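Putative poly(3-hydroxybutyrate) depolymerase LpqC (Bordetella parapertussis 12822, PDB 3D0K) is a putative poly(3-hydroxybutyrate) depolymerase, a probable serine hydrolase thought to cleave the ester bonds of this bacterial storage polyester. Local coordinates at residues T10-I15 and L128-A133; F153-M158 and A172-Y177. All coordinates share one frame; numbering follows the deposited sequence.

Contact 1: T10-I15 and L128-A133; sequences TNADRI and LANIRA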
loop_
_atom_site.group_PDB
_atom_site.type_symbol
_atom_site.label_atom_id
_atom_site.label_comp_id
_atom_site.label_asym_id
_atom_site.label_seq_id
_atom_site.Cartn_x
_atom_site.Cartn_y
_atom_site.Cartn_z
ATOM N N THR A 10 1.855 24.168 11.470
ATOM C CA THR A 10 1.219 22.868 11.513
ATOM C C THR A 10 1.840 22.018 10.396
ATOM O O THR A 10 2.564 22.561 9.517
ATOM C CB THR A 10 -0.289 23.013 11.262
ATOM O OG1 THR A 10 -0.462 23.538 9.937
ATOM C CG2 THR A 10 -0.915 24.027 12.261
ATOM N N ASN A 11 1.549 20.718 10.426
ATOM C CA ASN A 11 1.936 19.809 9.337
ATOM C C ASN A 11 1.391 20.266 7.989
ATOM O O ASN A 11 2.086 20.161 6.987
ATOM C CB ASN A 11 1.482 18.373 9.602
ATOM C CG ASN A 11 2.442 17.622 10.519
ATOM O OD1 ASN A 11 3.629 17.968 10.598
ATOM N ND2 ASN A 11 1.936 16.616 11.223
ATOM N N ALA A 12 0.170 20.821 7.979
ATOM C CA ALA A 12 -0.398 21.339 6.717
ATOM C C ALA A 12 0.443 22.529 6.219
ATOM O O ALA A 12 0.753 22.600 5.027
ATOM C CB ALA A 12 -1.848 21.742 6.893
ATOM N N ASP A 13 0.819 23.442 7.123
ATOM C CA ASP A 13 1.671 24.604 6.750
ATOM C C ASP A 13 2.992 24.140 6.171
ATOM O O ASP A 13 3.401 24.615 5.140
ATOM C CB ASP A 13 1.953 25.550 7.914
ATOM C CG ASP A 13 0.694 26.134 8.519
ATOM O OD1 ASP A 13 -0.254 26.424 7.733
ATOM O OD2 ASP A 13 0.655 26.309 9.780
ATOM N N ARG A 14 3.633 23.196 6.851
ATOM C CA ARG A 14 4.894 22.588 6.348
ATOM C C ARG A 14 4.764 22.015 4.956
ATOM O O ARG A 14 5.596 22.298 4.076
ATOM C CB ARG A 14 5.450 21.549 7.327
ATOM C CG ARG A 14 6.185 22.247 8.454
ATOM C CD ARG A 14 6.888 21.287 9.418
ATOM N NE ARG A 14 5.927 20.824 10.408
ATOM C CZ ARG A 14 5.633 21.455 11.542
ATOM N NH1 ARG A 14 6.235 22.600 11.879
ATOM N NH2 ARG A 14 4.716 20.936 12.346
ATOM N N ILE A 15 3.686 21.268 4.746
ATOM C CA ILE A 15 3.447 20.614 3.465
ATOM C C ILE A 15 3.221 21.679 2.389
ATOM O O ILE A 15 3.640 21.507 1.261
ATOM C CB ILE A 15 2.255 19.592 3.523
ATOM C CG1 ILE A 15 2.667 18.346 4.315
ATOM C CG2 ILE A 15 1.801 19.185 2.075
ATOM C CD1 ILE A 15 1.538 17.393 4.605
ATOM N N LEU A 128 -2.769 12.560 4.026
ATOM C CA LEU A 128 -3.687 13.063 2.954
ATOM C C LEU A 128 -4.503 14.267 3.431
ATOM O O LEU A 128 -4.685 15.244 2.695
ATOM C CB LEU A 128 -4.619 11.952 2.404
ATOM C CG LEU A 128 -3.905 10.812 1.613
ATOM C CD1 LEU A 128 -4.825 9.584 1.373
ATOM C CD2 LEU A 128 -3.330 11.337 0.288
ATOM N N ALA A 129 -4.987 14.217 4.667
ATOM C CA ALA A 129 -5.835 15.331 5.172
ATOM C C ALA A 129 -4.989 16.620 5.258
ATOM O O ALA A 129 -5.485 17.746 5.039
ATOM C CB ALA A 129 -6.366 14.964 6.545
ATOM N N ASN A 130 -3.703 16.454 5.573
ATOM C CA ASN A 130 -2.797 17.551 5.605
ATOM C C ASN A 130 -2.400 18.139 4.255
ATOM O O ASN A 130 -2.232 19.382 4.148
ATOM C CB ASN A 130 -1.626 17.267 6.547
ATOM C CG ASN A 130 -1.999 17.559 7.996
ATOM O OD1 ASN A 130 -2.606 18.581 8.285
ATOM N ND2 ASN A 130 -1.651 16.669 8.891
ATOM N N ILE A 131 -2.292 17.271 3.253
ATOM C CA ILE A 131 -2.070 17.683 1.847
ATOM C C ILE A 131 -3.265 18.507 1.396
ATOM O O ILE A 131 -3.122 19.559 0.765
ATOM C CB ILE A 131 -1.830 16.432 0.939
ATOM C CG1 ILE A 131 -0.485 15.785 1.310
ATOM C CG2 ILE A 131 -1.853 16.772 -0.580
ATOM C CD1 ILE A 131 -0.138 14.517 0.499
ATOM N N ARG A 132 -4.456 18.028 1.747
ATOM C CA ARG A 132 -5.676 18.798 1.472
ATOM C C ARG A 132 -5.817 20.126 2.241
ATOM O O ARG A 132 -6.222 21.131 1.650
ATOM C CB ARG A 132 -6.883 17.893 1.727
ATOM C CG ARG A 132 -8.065 18.084 0.791
ATOM C CD ARG A 132 -9.028 16.916 1.022
ATOM N NE ARG A 132 -9.680 16.972 2.333
ATOM C CZ ARG A 132 -11.002 17.028 2.512
ATOM N NH1 ARG A 132 -11.834 17.030 1.461
ATOM N NH2 ARG A 132 -11.496 17.089 3.746
ATOM N N ALA A 133 -5.494 20.143 3.537
ATOM C CA ALA A 133 -5.514 21.386 4.304
ATOM C C ALA A 133 -4.450 22.337 3.784
ATOM O O ALA A 133 -4.654 23.531 3.830
ATOM C CB ALA A 133 -5.330 21.125 5.827
HETATM O O HOH W 1 -1.975 20.529 10.065
#
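The carboxamide of N130 faces the first turn of helix 11-18: N11 CB and A12 N sit over one and the same face, with N11 CB 3.6 Å from N130 ND2. A second flat group, the guanidinium of R14, folds back over its own helix start, T10 O above one face and N11 OD1 in plane at its edge. The N130 amide is held at both ends. Its ND2 donates to Y29 OH, and its OD1 takes a bond of 2.7 Å from a water that in turn accepts from A12 N, so the water bridges the two helices. N11 ND2 is engaged by L30 O. A12 and N130 mark the closest backbone approach, and A12 CB touches both N130 OD1 and A133 CB, the latter at 3.7 Å. Deeper in, I15 crosses N130 and I131 at about a right angle. Its chi2 of 171° carries CD1 out to 3.7 Å from N130 CB, while its CG2 lies 4.2 Å from I131 CG1. The short axes pass 7.9 Å apart at 65°. The start of helix 11-18 is secured by a reciprocal pair: D13 N donates to T10 OG1 at 3.1 Å, and T10 N donates to D13 OD2 at 3.0 Å, nearly straight at 168° but from above the carboxylate plane. This is a capping box, opening an N-terminal helix that packs on the end of helix 122-133 beside outermost strand 23-29 of an alpha-beta-alpha sandwich.

Contact 2: F153-M158 and A172-Y177; sequences FVHRLM and ANPGWY. With SO4 (sulfate ion), chain E.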
loop_
_atom_site.group_PDB
_atom_site.type_symbol
_atom_site.label_atom_id
_atom_site.label_comp_id
_atom_site.label_asym_id
_atom_site.label_seq_id
_atom_site.Cartn_x
_atom_site.Cartn_y
_atom_site.Cartn_z
ATOM N N PHE A 153 1.458 -4.012 3.809
ATOM C CA PHE A 153 0.935 -2.798 4.459
ATOM C C PHE A 153 -0.410 -2.365 3.870
ATOM O O PHE A 153 -1.354 -2.098 4.615
ATOM C CB PHE A 153 2.009 -1.712 4.279
ATOM C CG PHE A 153 1.721 -0.378 4.938
ATOM C CD1 PHE A 153 0.932 0.590 4.286
ATOM C CD2 PHE A 153 2.341 -0.045 6.149
ATOM C CE1 PHE A 153 0.716 1.823 4.863
ATOM C CE2 PHE A 153 2.143 1.241 6.715
ATOM C CZ PHE A 153 1.354 2.155 6.055
ATOM N N VAL A 154 -0.488 -2.289 2.539
ATOM C CA VAL A 154 -1.685 -1.788 1.885
ATOM C C VAL A 154 -2.932 -2.658 2.141
ATOM O O VAL A 154 -4.006 -2.118 2.458
ATOM C CB VAL A 154 -1.409 -1.546 0.377
ATOM C CG1 VAL A 154 -2.714 -1.415 -0.464
ATOM C CG2 VAL A 154 -0.471 -0.355 0.208
ATOM N N HIS A 155 -2.803 -3.992 2.017
ATOM C CA HIS A 155 -4.013 -4.839 2.219
ATOM C C HIS A 155 -4.444 -4.891 3.680
ATOM O O HIS A 155 -5.633 -5.001 3.967
ATOM C CB HIS A 155 -3.921 -6.247 1.577
ATOM C CG HIS A 155 -3.085 -7.235 2.334
ATOM N ND1 HIS A 155 -3.632 -8.163 3.201
ATOM C CD2 HIS A 155 -1.763 -7.525 2.259
ATOM C CE1 HIS A 155 -2.663 -8.946 3.675
ATOM N NE2 HIS A 155 -1.518 -8.549 3.150
ATOM N N ARG A 156 -3.484 -4.707 4.578
ATOM C CA ARG A 156 -3.781 -4.697 6.026
ATOM C C ARG A 156 -4.358 -3.320 6.393
ATOM O O ARG A 156 -5.168 -3.233 7.287
ATOM C CB ARG A 156 -2.540 -4.982 6.844
ATOM C CG ARG A 156 -2.111 -6.452 6.651
ATOM C CD ARG A 156 -0.930 -6.857 7.498
ATOM N NE ARG A 156 -0.648 -8.261 7.116
ATOM C CZ ARG A 156 0.550 -8.807 6.937
ATOM N NH1 ARG A 156 1.663 -8.116 7.163
ATOM N NH2 ARG A 156 0.645 -10.085 6.551
ATOM N N LEU A 157 -3.929 -2.280 5.685
ATOM C CA LEU A 157 -4.525 -0.959 5.815
ATOM C C LEU A 157 -6.019 -1.057 5.429
ATOM O O LEU A 157 -6.923 -0.584 6.156
ATOM C CB LEU A 157 -3.758 0.031 4.924
ATOM C CG LEU A 157 -4.241 1.496 4.899
ATOM C CD1 LEU A 157 -3.125 2.427 4.468
ATOM C CD2 LEU A 157 -5.526 1.772 4.041
HETATM N N MSE A 158 -6.272 -1.697 4.300
HETATM C CA MSE A 158 -7.651 -1.911 3.827
HETATM C C MSE A 158 -8.489 -2.759 4.771
HETATM O O MSE A 158 -9.708 -2.564 4.828
HETATM C CB MSE A 158 -7.686 -2.442 2.383
HETATM C CG MSE A 158 -7.081 -1.382 1.373
HETATM SE SE MSE A 158 -7.907 0.385 1.459
HETATM C CE MSE A 158 -9.474 -0.201 0.422
ATOM N N ALA A 172 0.736 -5.154 -4.567
ATOM C CA ALA A 172 1.482 -5.838 -5.581
ATOM C C ALA A 172 2.501 -6.813 -4.941
ATOM O O ALA A 172 3.301 -6.398 -4.095
ATOM C CB ALA A 172 2.195 -4.799 -6.475
ATOM N N ASN A 173 2.520 -8.071 -5.359
ATOM C CA ASN A 173 3.490 -9.059 -4.779
ATOM C C ASN A 173 3.673 -9.001 -3.248
ATOM O O ASN A 173 4.805 -8.996 -2.784
ATOM C CB ASN A 173 4.913 -8.975 -5.443
ATOM C CG ASN A 173 4.884 -9.268 -6.944
ATOM O OD1 ASN A 173 3.988 -9.972 -7.420
ATOM N ND2 ASN A 173 5.822 -8.650 -7.712
ATOM N N PRO A 174 2.586 -8.923 -2.445
ATOM C CA PRO A 174 2.840 -9.076 -1.002
ATOM C C PRO A 174 3.531 -10.415 -0.692
ATOM O O PRO A 174 3.168 -11.430 -1.310
ATOM C CB PRO A 174 1.416 -9.098 -0.382
ATOM C CG PRO A 174 0.568 -8.319 -1.394
ATOM C CD PRO A 174 1.139 -8.737 -2.739
ATOM N N GLY A 175 4.447 -10.427 0.300
ATOM C CA GLY A 175 5.138 -11.673 0.690
ATOM C C GLY A 175 4.170 -12.682 1.327
ATOM O O GLY A 175 4.341 -13.877 1.151
ATOM N N TRP A 176 3.161 -12.210 2.061
ATOM C CA TRP A 176 2.126 -13.089 2.622
ATOM C C TRP A 176 0.959 -12.193 3.086
ATOM O O TRP A 176 1.066 -10.979 3.035
ATOM C CB TRP A 176 2.674 -13.955 3.791
ATOM C CG TRP A 176 2.801 -13.244 5.075
ATOM C CD1 TRP A 176 3.643 -12.186 5.356
ATOM C CD2 TRP A 176 2.090 -13.524 6.295
ATOM N NE1 TRP A 176 3.469 -11.795 6.664
ATOM C CE2 TRP A 176 2.556 -12.611 7.271
ATOM C CE3 TRP A 176 1.139 -14.487 6.667
ATOM C CZ2 TRP A 176 2.063 -12.590 8.596
ATOM C CZ3 TRP A 176 0.656 -14.479 8.021
ATOM C CH2 TRP A 176 1.122 -13.539 8.944
ATOM N N TYR A 177 -0.130 -12.798 3.536
ATOM C CA TYR A 177 -1.370 -12.048 3.670
ATOM C C TYR A 177 -2.019 -12.313 5.018
ATOM O O TYR A 177 -2.006 -13.431 5.565
ATOM C CB TYR A 177 -2.370 -12.485 2.581
ATOM C CG TYR A 177 -1.954 -12.183 1.164
ATOM C CD1 TYR A 177 -2.435 -11.018 0.509
ATOM C CD2 TYR A 177 -1.037 -13.012 0.484
ATOM C CE1 TYR A 177 -2.052 -10.719 -0.780
ATOM C CE2 TYR A 177 -0.639 -12.709 -0.820
ATOM C CZ TYR A 177 -1.167 -11.559 -1.429
ATOM O OH TYR A 177 -0.782 -11.261 -2.700
HETATM S S SO4 E . 7.931 -9.379 1.438
HETATM O O1 SO4 E . 6.581 -8.826 1.321
HETATM O O2 SO4 E . 8.036 -9.940 2.793
HETATM O O3 SO4 E . 8.250 -10.429 0.513
HETATM O O4 SO4 E . 8.960 -8.359 1.451
#
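R156 NE bonds to T178 OG1 and R156 NH1 to Q152 OE1, and these two bonds fix the guanidinium so that NH2 is set over one face of the W176 indole. NH2 of R156 lies 3.2 Å from W176 CE2, towards the rim of the ring system, and the two planes are 64° apart, so the cation meets the ring with one nitrogen and does not lie flat on it. W176 NE1 is a further 3.3 Å neighbour of that NH2, but both are donors and do not bond. An extended run from CG to NE carries R156 out from its helix to the indole. H155, one residue earlier, is sandwiched: R156 CG lies over one face of the imidazole and Y177 CD1 over the other, while W176 O comes to its edge. CG of H155 takes the position between the backbone N and the carbonyl carbon (chi1 77°), and the ring's CE1 reaches 3.4 Å from Y177 CA. The H155 and Y177 rings meet obliquely, their centroids 5.0 Å apart. Helix 149-160 begins within the GxSxG sequence, right after S148, at a probable nucleophile elbow of the alpha/beta-hydrolase type, and the loop contacted here leaves the next sheet strand, 168-172. P174 lies near the presumed catalytic residues without touching them. It is wedged beside Y177, P174 CB lying 3.7 Å above one face of the phenol ring; the Y177 ring is stacked with Y244. A sulfate, probably from the crystallisation liquor, sits at G175, whose N donates only weakly to O1 at 2.9 Å; Q152 NE2 and R237 NH1 hold the same ion.

How the contacts relate
From the N terminus, helix 11-18 leads into strand 23-29, and the chain then lays down strands 40-46, 56-60 and 84-89 before helix 122-133 returns to it. Contact 1 thus closes a loop of 112 intervening residues and ties the N-terminal helix to a helix flanking the central sheet. Strand 142-147 comes next, and only after it does contact 2 open, on helix 149-160. Its loop is short, 13 residues that include most of strand 168-172, and joins that helix to the segment after the strand. The two contacts lie in series, neither nesting nor crossing. Their centres are about 26 Å apart and their nearest atoms about 8 Å: contact 1 is peripheral, contact 2 buried nearer the chain's centre.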